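Local coordinates for protein ADP-ribosylating toxin CARDS (Mycoplasma pneumoniae, PDB 4TLV) that transfers the ADP-ribosyl group from NAD(+) to multiple target proteins and causes vacuolization in mammalian cells, at residues F493-L498 and W508-K513; Q489-L494 and H514-D519. One frame throughout, in Å; residues are numbered along the deposited sequence.

Interaction 1: F493-L498 and W508-K513; sequences FLHNKL and WVEWLK
Phe493, Leu494 and His495 pair with Leu512, Trp511 and Glu510 as two antiparallel strands of a beta hairpin. The short strand axes come within 4.6 Å, and their N-to-C directions are 136° apart, so the antiparallel strands are strongly twisted. Phe493 with Leu512 and His495 with Glu510 are hydrogen-bonded pairs; Leu494 with Trp511 between them is a non-hydrogen-bonded pair. Beyond the strand bonds, water 1 accepts from Lys497 N and donates to Trp508 O, each at 2.7 Å.

On the face of Leu494 and Trp511, the Leu494 CD1 methyl sits over the indole face, 4.1 Å from the centroid of the six-membered ring of Trp511, a CH-pi contact. The same CD1 of Leu494 touches CG2 of Val509 at 3.9 Å. Leu555 also packs on Leu494 and Val509. On the other face, Glu510 CG (chi1 58°) lies beside His495 CB, and the chain runs on extended alongside His495, pointing the same way. His495 ND1 donates to the anti lone pair of Glu510 OE2 at 2.9 Å, with ring and carboxylate planes 25° apart. The Lys497 side chain crosses that of Glu510 at about a right angle, its CG 3.4 Å from Glu510 OE2. Lys497 NZ stays 4.1 Å from Glu510 OE1, too far for a salt bridge.

The carboxylate probably favours a protonated His495, while the nearby lysine charge may stabilise Glu510.

Interaction 2: Q489-L494 and H514-D519; sequences QNVFFL and HDMNED
Phe493 meets His514 and Met516 with different parts of its ring. His514 turns an edge toward the Phe493 face, a T-shaped pair with planes at 68° and centroids 5.9 Å apart. The closest side-chain touch of this pair is CB of His514, 3.5 Å from CD1 of Phe493. The His514 backbone O comes nearer still, 3.2 Å from CE1 of Phe493. The His514 ring orientation is steadied from the far side, where NE2 donates almost straight to Glu518 OE1 at 3.0 Å, in the ring plane.

Met516 comes to the edge of the Phe493 ring. Its chain bends at chi2 and chi3, and SD lies in the ring plane, 3.7 Å from CE2 of Phe493, a Met-aromatic contact. The Met516 CE methyl touches CZ of Phe493 at 3.7 Å and reaches more loosely to Val491 CG1. Phe483 of the adjacent strand also packs on Val491 and Met516.

No direct hydrogen bond joins the segments. Water 2 bridges them, donating to Val491 O at 2.6 Å and accepting from His514 N.

Residues Asp515 to Glu518 form a type I beta turn, with an Asx turn from Asp515 OD1 to Asn517 N. This is a loop folded back over strand 490-495 in the C-terminal beta-trefoil domain, D3.

Overall arrangement
Both interactions use strand 490-495 in D3 and share Phe493. Interaction 1 pairs it with strand 506-512, its neighbour in the sheet. Interaction 2 covers it with the loop that follows that strand. Interaction 1 is the larger and is partly buried: a backbone ladder with an apolar face of Leu494 and Trp511, and a mixed face where His495 and Glu510 are partly exposed. Interaction 2 is smaller and buried where the segments touch, with aromatic, sulfur and water-mediated contacts in place of strand pairing. Lys513 joins the two, its NZ hydrogen-bonded to Asn490 OD1 and its chain against Phe492. Each has a histidine-carboxylate bond, across the strands in interaction 1 and within the loop in interaction 2.

Interaction 1: F493-L498 and W508-K513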
ATOM      1  N   PHE A 493     -22.142   4.067  -3.283  1.00 13.82           N
ATOM      2  CA  PHE A 493     -21.748   3.052  -2.298  1.00 16.10           C
ATOM      3  C   PHE A 493     -22.708   1.861  -2.243  1.00 18.34           C
ATOM      4  O   PHE A 493     -23.936   2.023  -2.327  1.00 16.44           O
ATOM      5  CB  PHE A 493     -21.668   3.694  -0.917  1.00 13.35           C
ATOM      6  CG  PHE A 493     -20.594   4.748  -0.805  1.00 16.84           C
ATOM      7  CD1 PHE A 493     -20.809   6.037  -1.281  1.00 15.23           C
ATOM      8  CD2 PHE A 493     -19.363   4.437  -0.254  1.00 14.28           C
ATOM      9  CE1 PHE A 493     -19.807   7.008  -1.184  1.00 15.71           C
ATOM     10  CE2 PHE A 493     -18.356   5.391  -0.159  1.00 12.68           C
ATOM     11  CZ  PHE A 493     -18.579   6.682  -0.620  1.00 14.81           C
ATOM     12  N   LEU A 494     -22.143   0.673  -2.080  1.00 14.45           N
ATOM     13  CA  LEU A 494     -22.911  -0.570  -2.094  1.00 13.02           C
ATOM     14  C   LEU A 494     -23.676  -0.682  -0.792  1.00 13.15           C
ATOM     15  O   LEU A 494     -23.088  -0.623   0.293  1.00 13.91           O
ATOM     16  CB  LEU A 494     -21.968  -1.771  -2.280  1.00 15.27           C
ATOM     17  CG  LEU A 494     -22.636  -3.157  -2.351  1.00 15.34           C
ATOM     18  CD1 LEU A 494     -23.586  -3.213  -3.546  1.00 18.13           C
ATOM     19  CD2 LEU A 494     -21.601  -4.248  -2.443  1.00 13.67           C
ATOM     20  N   HIS A 495     -24.998  -0.812  -0.891  1.00 15.21           N
ATOM     21  CA  HIS A 495     -25.858  -0.781   0.285  1.00 12.40           C
ATOM     22  C   HIS A 495     -26.729  -2.038   0.420  1.00 16.92           C
ATOM     23  O   HIS A 495     -27.434  -2.423  -0.519  1.00 15.86           O
ATOM     24  CB  HIS A 495     -26.754   0.470   0.250  1.00 14.08           C
ATOM     25  CG  HIS A 495     -27.640   0.617   1.447  1.00 18.69           C
ATOM     26  ND1 HIS A 495     -29.014   0.643   1.356  1.00 19.73           N
ATOM     27  CD2 HIS A 495     -27.349   0.742   2.765  1.00 18.28           C
ATOM     28  CE1 HIS A 495     -29.535   0.783   2.562  1.00 22.55           C
ATOM     29  NE2 HIS A 495     -28.546   0.845   3.436  1.00 20.67           N
ATOM     30  N   ASN A 496     -26.697  -2.655   1.598  1.00 16.76           N
ATOM     31  CA  ASN A 496     -27.524  -3.827   1.868  1.00 20.88           C
ATOM     32  C   ASN A 496     -28.914  -3.369   2.294  1.00 18.14           C
ATOM     33  O   ASN A 496     -29.025  -2.402   3.020  1.00 16.21           O
ATOM     34  CB  ASN A 496     -26.903  -4.661   2.987  1.00 16.46           C
ATOM     35  CG  ASN A 496     -27.867  -5.705   3.545  1.00 20.26           C
ATOM     36  OD1 ASN A 496     -28.103  -6.742   2.775  1.00 21.60           O
ATOM     37  ND2 ASN A 496     -28.390  -5.570   4.656  1.00 18.60           N
ATOM     38  N   LYS A 497     -29.964  -4.050   1.841  1.00 19.33           N
ATOM     39  CA  LYS A 497     -31.334  -3.696   2.262  1.00 25.66           C
ATOM     40  C   LYS A 497     -31.965  -4.806   3.104  1.00 27.93           C
ATOM     41  O   LYS A 497     -32.900  -4.571   3.874  1.00 25.94           O
ATOM     42  CB  LYS A 497     -32.219  -3.423   1.046  1.00 21.19           C
ATOM     43  CG  LYS A 497     -31.772  -2.237   0.212  1.00 25.69           C
ATOM     44  CD  LYS A 497     -32.479  -2.205  -1.139  1.00 27.11           C
ATOM     45  CE  LYS A 497     -33.968  -1.967  -0.985  1.00 40.14           C
ATOM     46  NZ  LYS A 497     -34.579  -1.508  -2.275  1.00 37.08           N
ATOM     47  N   LEU A 498     -31.441  -6.016   2.940  1.00 24.19           N
ATOM     48  CA  LEU A 498     -31.967  -7.202   3.619  1.00 27.29           C
ATOM     49  C   LEU A 498     -31.781  -7.183   5.131  1.00 28.15           C
ATOM     50  O   LEU A 498     -30.695  -6.882   5.638  1.00 20.64           O
ATOM     51  CB  LEU A 498     -31.309  -8.466   3.055  1.00 24.44           C
ATOM     52  CG  LEU A 498     -31.689  -9.807   3.700  1.00 22.90           C
ATOM     53  CD1 LEU A 498     -33.141 -10.162   3.354  1.00 24.83           C
ATOM     54  CD2 LEU A 498     -30.750 -10.913   3.241  1.00 20.94           C
ATOM     55  N   TRP A 508     -32.660  -7.156  -3.094  1.00 23.85           N
ATOM     56  CA  TRP A 508     -31.706  -6.490  -3.970  1.00 22.54           C
ATOM     57  C   TRP A 508     -30.750  -5.627  -3.151  1.00 19.50           C
ATOM     58  O   TRP A 508     -31.103  -5.150  -2.070  1.00 22.90           O
ATOM     59  CB  TRP A 508     -32.444  -5.595  -4.962  1.00 26.15           C
ATOM     60  CG  TRP A 508     -33.461  -6.318  -5.798  1.00 28.54           C
ATOM     61  CD1 TRP A 508     -34.822  -6.146  -5.772  1.00 32.46           C
ATOM     62  CD2 TRP A 508     -33.201  -7.317  -6.792  1.00 27.41           C
ATOM     63  NE1 TRP A 508     -35.419  -6.981  -6.691  1.00 31.85           N
ATOM     64  CE2 TRP A 508     -34.447  -7.707  -7.330  1.00 32.62           C
ATOM     65  CE3 TRP A 508     -32.036  -7.920  -7.282  1.00 24.88           C
ATOM     66  CZ2 TRP A 508     -34.560  -8.674  -8.327  1.00 32.13           C
ATOM     67  CZ3 TRP A 508     -32.151  -8.877  -8.270  1.00 28.05           C
ATOM     68  CH2 TRP A 508     -33.403  -9.246  -8.783  1.00 29.90           C
ATOM     69  N   VAL A 509     -29.540  -5.438  -3.659  1.00 18.69           N
ATOM     70  CA  VAL A 509     -28.656  -4.408  -3.124  1.00 17.13           C
ATOM     71  C   VAL A 509     -28.819  -3.167  -4.004  1.00 21.63           C
ATOM     72  O   VAL A 509     -29.441  -3.231  -5.063  1.00 20.85           O
ATOM     73  CB  VAL A 509     -27.183  -4.872  -3.108  1.00 18.67           C
ATOM     74  CG1 VAL A 509     -26.988  -5.972  -2.087  1.00 17.22           C
ATOM     75  CG2 VAL A 509     -26.764  -5.356  -4.477  1.00 17.53           C
ATOM     76  N   GLU A 510     -28.275  -2.035  -3.578  1.00 17.38           N
ATOM     77  CA  GLU A 510     -28.384  -0.827  -4.383  1.00 19.26           C
ATOM     78  C   GLU A 510     -27.127   0.006  -4.216  1.00 18.59           C
ATOM     79  O   GLU A 510     -26.362  -0.207  -3.275  1.00 16.73           O
ATOM     80  CB  GLU A 510     -29.594  -0.009  -3.940  1.00 17.10           C
ATOM     81  CG  GLU A 510     -29.536   0.373  -2.462  1.00 22.56           C
ATOM     82  CD  GLU A 510     -30.854   0.918  -1.918  1.00 26.85           C
ATOM     83  OE1 GLU A 510     -31.699   1.361  -2.724  1.00 23.95           O
ATOM     84  OE2 GLU A 510     -31.033   0.907  -0.678  1.00 27.88           O
ATOM     85  N   TRP A 511     -26.931   0.959  -5.120  1.00 18.77           N
ATOM     86  CA  TRP A 511     -25.763   1.838  -5.083  1.00 15.28           C
ATOM     87  C   TRP A 511     -26.205   3.267  -4.833  1.00 19.41           C
ATOM     88  O   TRP A 511     -26.928   3.837  -5.649  1.00 20.61           O
ATOM     89  CB  TRP A 511     -25.043   1.775  -6.419  1.00 14.70           C
ATOM     90  CG  TRP A 511     -24.430   0.449  -6.755  1.00 17.76           C
ATOM     91  CD1 TRP A 511     -25.000  -0.580  -7.459  1.00 17.38           C
ATOM     92  CD2 TRP A 511     -23.101   0.030  -6.437  1.00 17.30           C
ATOM     93  NE1 TRP A 511     -24.109  -1.622  -7.577  1.00 18.16           N
ATOM     94  CE2 TRP A 511     -22.937  -1.269  -6.960  1.00 20.62           C
ATOM     95  CE3 TRP A 511     -22.040   0.626  -5.749  1.00 15.81           C
ATOM     96  CZ2 TRP A 511     -21.741  -1.974  -6.834  1.00 18.58           C
ATOM     97  CZ3 TRP A 511     -20.852  -0.086  -5.615  1.00 17.47           C
ATOM     98  CH2 TRP A 511     -20.716  -1.364  -6.157  1.00 18.17           C
ATOM     99  N   LEU A 512     -25.774   3.851  -3.717  1.00 17.79           N
ATOM    100  CA  LEU A 512     -26.288   5.149  -3.275  1.00 17.38           C
ATOM    101  C   LEU A 512     -25.176   6.142  -2.995  1.00 18.99           C
ATOM    102  O   LEU A 512     -24.153   5.778  -2.426  1.00 14.76           O
ATOM    103  CB  LEU A 512     -27.067   4.983  -1.973  1.00 15.72           C
ATOM    104  CG  LEU A 512     -28.216   3.975  -1.967  1.00 18.38           C
ATOM    105  CD1 LEU A 512     -28.703   3.757  -0.551  1.00 19.30           C
ATOM    106  CD2 LEU A 512     -29.352   4.446  -2.875  1.00 21.25           C
ATOM    107  N   LYS A 513     -25.393   7.412  -3.327  1.00 18.75           N
ATOM    108  CA  LYS A 513     -24.459   8.448  -2.879  1.00 18.00           C
ATOM    109  C   LYS A 513     -24.484   8.499  -1.368  1.00 17.42           C
ATOM    110  O   LYS A 513     -25.521   8.271  -0.748  1.00 18.45           O
ATOM    111  CB  LYS A 513     -24.805   9.812  -3.480  1.00 20.08           C
ATOM    112  CG  LYS A 513     -24.616   9.858  -4.977  1.00 17.92           C
ATOM    113  CD  LYS A 513     -24.726  11.277  -5.503  1.00 24.79           C
ATOM    114  CE  LYS A 513     -24.503  11.310  -7.008  1.00 26.77           C
ATOM    115  NZ  LYS A 513     -24.517  12.698  -7.530  1.00 26.83           N
TER
HETATM  116  O   HOH W   1     -29.999  -6.231   0.191  1.00 22.08           O

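Interaction 2: Q489-L494 and H514-D519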
ATOM      1  N   GLN A 489     -16.946  13.649  -9.402  1.00 21.64           N
ATOM      2  CA  GLN A 489     -17.982  14.300  -8.594  1.00 20.75           C
ATOM      3  C   GLN A 489     -19.173  13.392  -8.269  1.00 21.86           C
ATOM      4  O   GLN A 489     -20.144  13.845  -7.676  1.00 19.38           O
ATOM      5  CB  GLN A 489     -18.500  15.575  -9.279  1.00 24.28           C
ATOM      6  CG  GLN A 489     -17.524  16.748  -9.249  1.00 29.93           C
ATOM      7  CD  GLN A 489     -16.371  16.560 -10.200  1.00 30.02           C
ATOM      8  OE1 GLN A 489     -15.209  16.705  -9.822  1.00 31.07           O
ATOM      9  NE2 GLN A 489     -16.686  16.234 -11.453  1.00 29.80           N
ATOM     10  N   ASN A 490     -19.108  12.124  -8.667  1.00 18.17           N
ATOM     11  CA  ASN A 490     -20.238  11.227  -8.476  1.00 18.59           C
ATOM     12  C   ASN A 490     -19.760   9.846  -8.039  1.00 15.21           C
ATOM     13  O   ASN A 490     -19.238   9.090  -8.848  1.00 15.42           O
ATOM     14  CB  ASN A 490     -21.046  11.127  -9.769  1.00 20.05           C
ATOM     15  CG  ASN A 490     -21.746  12.437 -10.120  1.00 23.11           C
ATOM     16  OD1 ASN A 490     -22.772  12.775  -9.533  1.00 23.01           O
ATOM     17  ND2 ASN A 490     -21.182  13.184 -11.068  1.00 19.20           N
ATOM     18  N   VAL A 491     -19.944   9.541  -6.755  1.00 16.52           N
ATOM     19  CA  VAL A 491     -19.480   8.282  -6.169  1.00 14.65           C
ATOM     20  C   VAL A 491     -20.651   7.573  -5.486  1.00 16.14           C
ATOM     21  O   VAL A 491     -21.404   8.197  -4.734  1.00 16.45           O
ATOM     22  CB  VAL A 491     -18.340   8.545  -5.158  1.00 14.56           C
ATOM     23  CG1 VAL A 491     -17.912   7.246  -4.453  1.00 15.64           C
ATOM     24  CG2 VAL A 491     -17.133   9.185  -5.865  1.00 13.42           C
ATOM     25  N   PHE A 492     -20.805   6.271  -5.754  1.00 16.95           N
ATOM     26  CA  PHE A 492     -21.932   5.494  -5.232  1.00 15.86           C
ATOM     27  C   PHE A 492     -21.466   4.305  -4.407  1.00 15.82           C
ATOM     28  O   PHE A 492     -20.542   3.599  -4.817  1.00 14.95           O
ATOM     29  CB  PHE A 492     -22.801   4.987  -6.390  1.00 15.68           C
ATOM     30  CG  PHE A 492     -23.364   6.092  -7.242  1.00 18.00           C
ATOM     31  CD1 PHE A 492     -22.586   6.690  -8.224  1.00 17.49           C
ATOM     32  CD2 PHE A 492     -24.657   6.540  -7.049  1.00 21.15           C
ATOM     33  CE1 PHE A 492     -23.102   7.701  -9.011  1.00 21.06           C
ATOM     34  CE2 PHE A 492     -25.173   7.565  -7.825  1.00 20.61           C
ATOM     35  CZ  PHE A 492     -24.393   8.148  -8.800  1.00 20.45           C
ATOM     36  N   PHE A 493     -22.142   4.067  -3.283  1.00 13.82           N
ATOM     37  CA  PHE A 493     -21.748   3.052  -2.298  1.00 16.10           C
ATOM     38  C   PHE A 493     -22.708   1.861  -2.243  1.00 18.34           C
ATOM     39  O   PHE A 493     -23.936   2.023  -2.327  1.00 16.44           O
ATOM     40  CB  PHE A 493     -21.668   3.694  -0.917  1.00 13.35           C
ATOM     41  CG  PHE A 493     -20.594   4.748  -0.805  1.00 16.84           C
ATOM     42  CD1 PHE A 493     -20.809   6.037  -1.281  1.00 15.23           C
ATOM     43  CD2 PHE A 493     -19.363   4.437  -0.254  1.00 14.28           C
ATOM     44  CE1 PHE A 493     -19.807   7.008  -1.184  1.00 15.71           C
ATOM     45  CE2 PHE A 493     -18.356   5.391  -0.159  1.00 12.68           C
ATOM     46  CZ  PHE A 493     -18.579   6.682  -0.620  1.00 14.81           C
ATOM     47  N   LEU A 494     -22.143   0.673  -2.080  1.00 14.45           N
ATOM     48  CA  LEU A 494     -22.911  -0.570  -2.094  1.00 13.02           C
ATOM     49  C   LEU A 494     -23.676  -0.682  -0.792  1.00 13.15           C
ATOM     50  O   LEU A 494     -23.088  -0.623   0.293  1.00 13.91           O
ATOM     51  CB  LEU A 494     -21.968  -1.771  -2.280  1.00 15.27           C
ATOM     52  CG  LEU A 494     -22.636  -3.157  -2.351  1.00 15.34           C
ATOM     53  CD1 LEU A 494     -23.586  -3.213  -3.546  1.00 18.13           C
ATOM     54  CD2 LEU A 494     -21.601  -4.248  -2.443  1.00 13.67           C
ATOM     55  N   HIS A 514     -23.339   8.781  -0.755  1.00 16.58           N
ATOM     56  CA  HIS A 514     -23.227   8.632   0.679  1.00 17.37           C
ATOM     57  C   HIS A 514     -21.945   9.322   1.142  1.00 16.17           C
ATOM     58  O   HIS A 514     -21.044   9.519   0.342  1.00 19.00           O
ATOM     59  CB  HIS A 514     -23.199   7.138   1.010  1.00 13.47           C
ATOM     60  CG  HIS A 514     -23.321   6.829   2.471  1.00 19.93           C
ATOM     61  ND1 HIS A 514     -24.507   6.949   3.161  1.00 19.11           N
ATOM     62  CD2 HIS A 514     -22.409   6.375   3.364  1.00 20.64           C
ATOM     63  CE1 HIS A 514     -24.316   6.607   4.423  1.00 21.36           C
ATOM     64  NE2 HIS A 514     -23.053   6.247   4.570  1.00 23.42           N
ATOM     65  N   ASP A 515     -21.885   9.706   2.415  1.00 15.45           N
ATOM     66  CA  ASP A 515     -20.694  10.329   3.001  1.00 13.70           C
ATOM     67  C   ASP A 515     -19.528   9.306   3.122  1.00 16.24           C
ATOM     68  O   ASP A 515     -19.613   8.326   3.858  1.00 14.88           O
ATOM     69  CB  ASP A 515     -21.051  10.910   4.369  1.00 17.18           C
ATOM     70  CG  ASP A 515     -19.896  11.656   5.026  1.00 17.38           C
ATOM     71  OD1 ASP A 515     -18.747  11.610   4.519  1.00 18.34           O
ATOM     72  OD2 ASP A 515     -20.146  12.283   6.077  1.00 17.90           O
ATOM     73  N   MET A 516     -18.455   9.546   2.383  1.00 13.61           N
ATOM     74  CA  MET A 516     -17.260   8.691   2.447  1.00 17.00           C
ATOM     75  C   MET A 516     -16.761   8.493   3.884  1.00 15.43           C
ATOM     76  O   MET A 516     -16.253   7.434   4.221  1.00 14.67           O
ATOM     77  CB  MET A 516     -16.150   9.263   1.559  1.00 16.06           C
ATOM     78  CG  MET A 516     -14.861   8.422   1.540  1.00 15.13           C
ATOM     79  SD  MET A 516     -15.045   6.863   0.654  1.00 16.85           S
ATOM     80  CE  MET A 516     -15.033   7.456  -1.029  1.00 13.44           C
ATOM     81  N   ASN A 517     -16.943   9.497   4.738  1.00 12.75           N
ATOM     82  CA  ASN A 517     -16.473   9.436   6.122  1.00 15.22           C
ATOM     83  C   ASN A 517     -17.412   8.698   7.077  1.00 16.17           C
ATOM     84  O   ASN A 517     -17.046   8.437   8.217  1.00 17.02           O
ATOM     85  CB  ASN A 517     -16.278  10.842   6.699  1.00 14.25           C
ATOM     86  CG  ASN A 517     -15.407  11.731   5.827  1.00 19.49           C
ATOM     87  OD1 ASN A 517     -15.763  12.884   5.526  1.00 21.37           O
ATOM     88  ND2 ASN A 517     -14.264  11.217   5.435  1.00 14.78           N
ATOM     89  N   GLU A 518     -18.636   8.423   6.643  1.00 18.31           N
ATOM     90  CA  GLU A 518     -19.611   7.813   7.549  1.00 21.71           C
ATOM     91  C   GLU A 518     -19.164   6.390   7.930  1.00 16.57           C
ATOM     92  O   GLU A 518     -18.760   5.608   7.072  1.00 18.87           O
ATOM     93  CB  GLU A 518     -21.022   7.846   6.941  1.00 18.95           C
ATOM     94  CG  GLU A 518     -22.117   7.484   7.933  1.00 22.40           C
ATOM     95  CD  GLU A 518     -22.230   5.988   8.134  1.00 24.18           C
ATOM     96  OE1 GLU A 518     -22.001   5.235   7.156  1.00 23.25           O
ATOM     97  OE2 GLU A 518     -22.540   5.565   9.269  1.00 24.74           O
ATOM     98  N   ASP A 519     -19.211   6.068   9.221  1.00 18.53           N
ATOM     99  CA  ASP A 519     -18.517   4.883   9.717  1.00 20.93           C
ATOM    100  C   ASP A 519     -19.324   4.072  10.726  1.00 24.48           C
ATOM    101  O   ASP A 519     -18.759   3.277  11.458  1.00 23.68           O
ATOM    102  CB  ASP A 519     -17.179   5.303  10.361  1.00 19.31           C
ATOM    103  CG  ASP A 519     -16.242   4.124  10.601  1.00 24.48           C
ATOM    104  OD1 ASP A 519     -16.283   3.152   9.823  1.00 23.36           O
ATOM    105  OD2 ASP A 519     -15.465   4.171  11.572  1.00 29.62           O
TER
HETATM  106  O   HOH W   2     -21.349   9.901  -2.726  1.00 17.65           O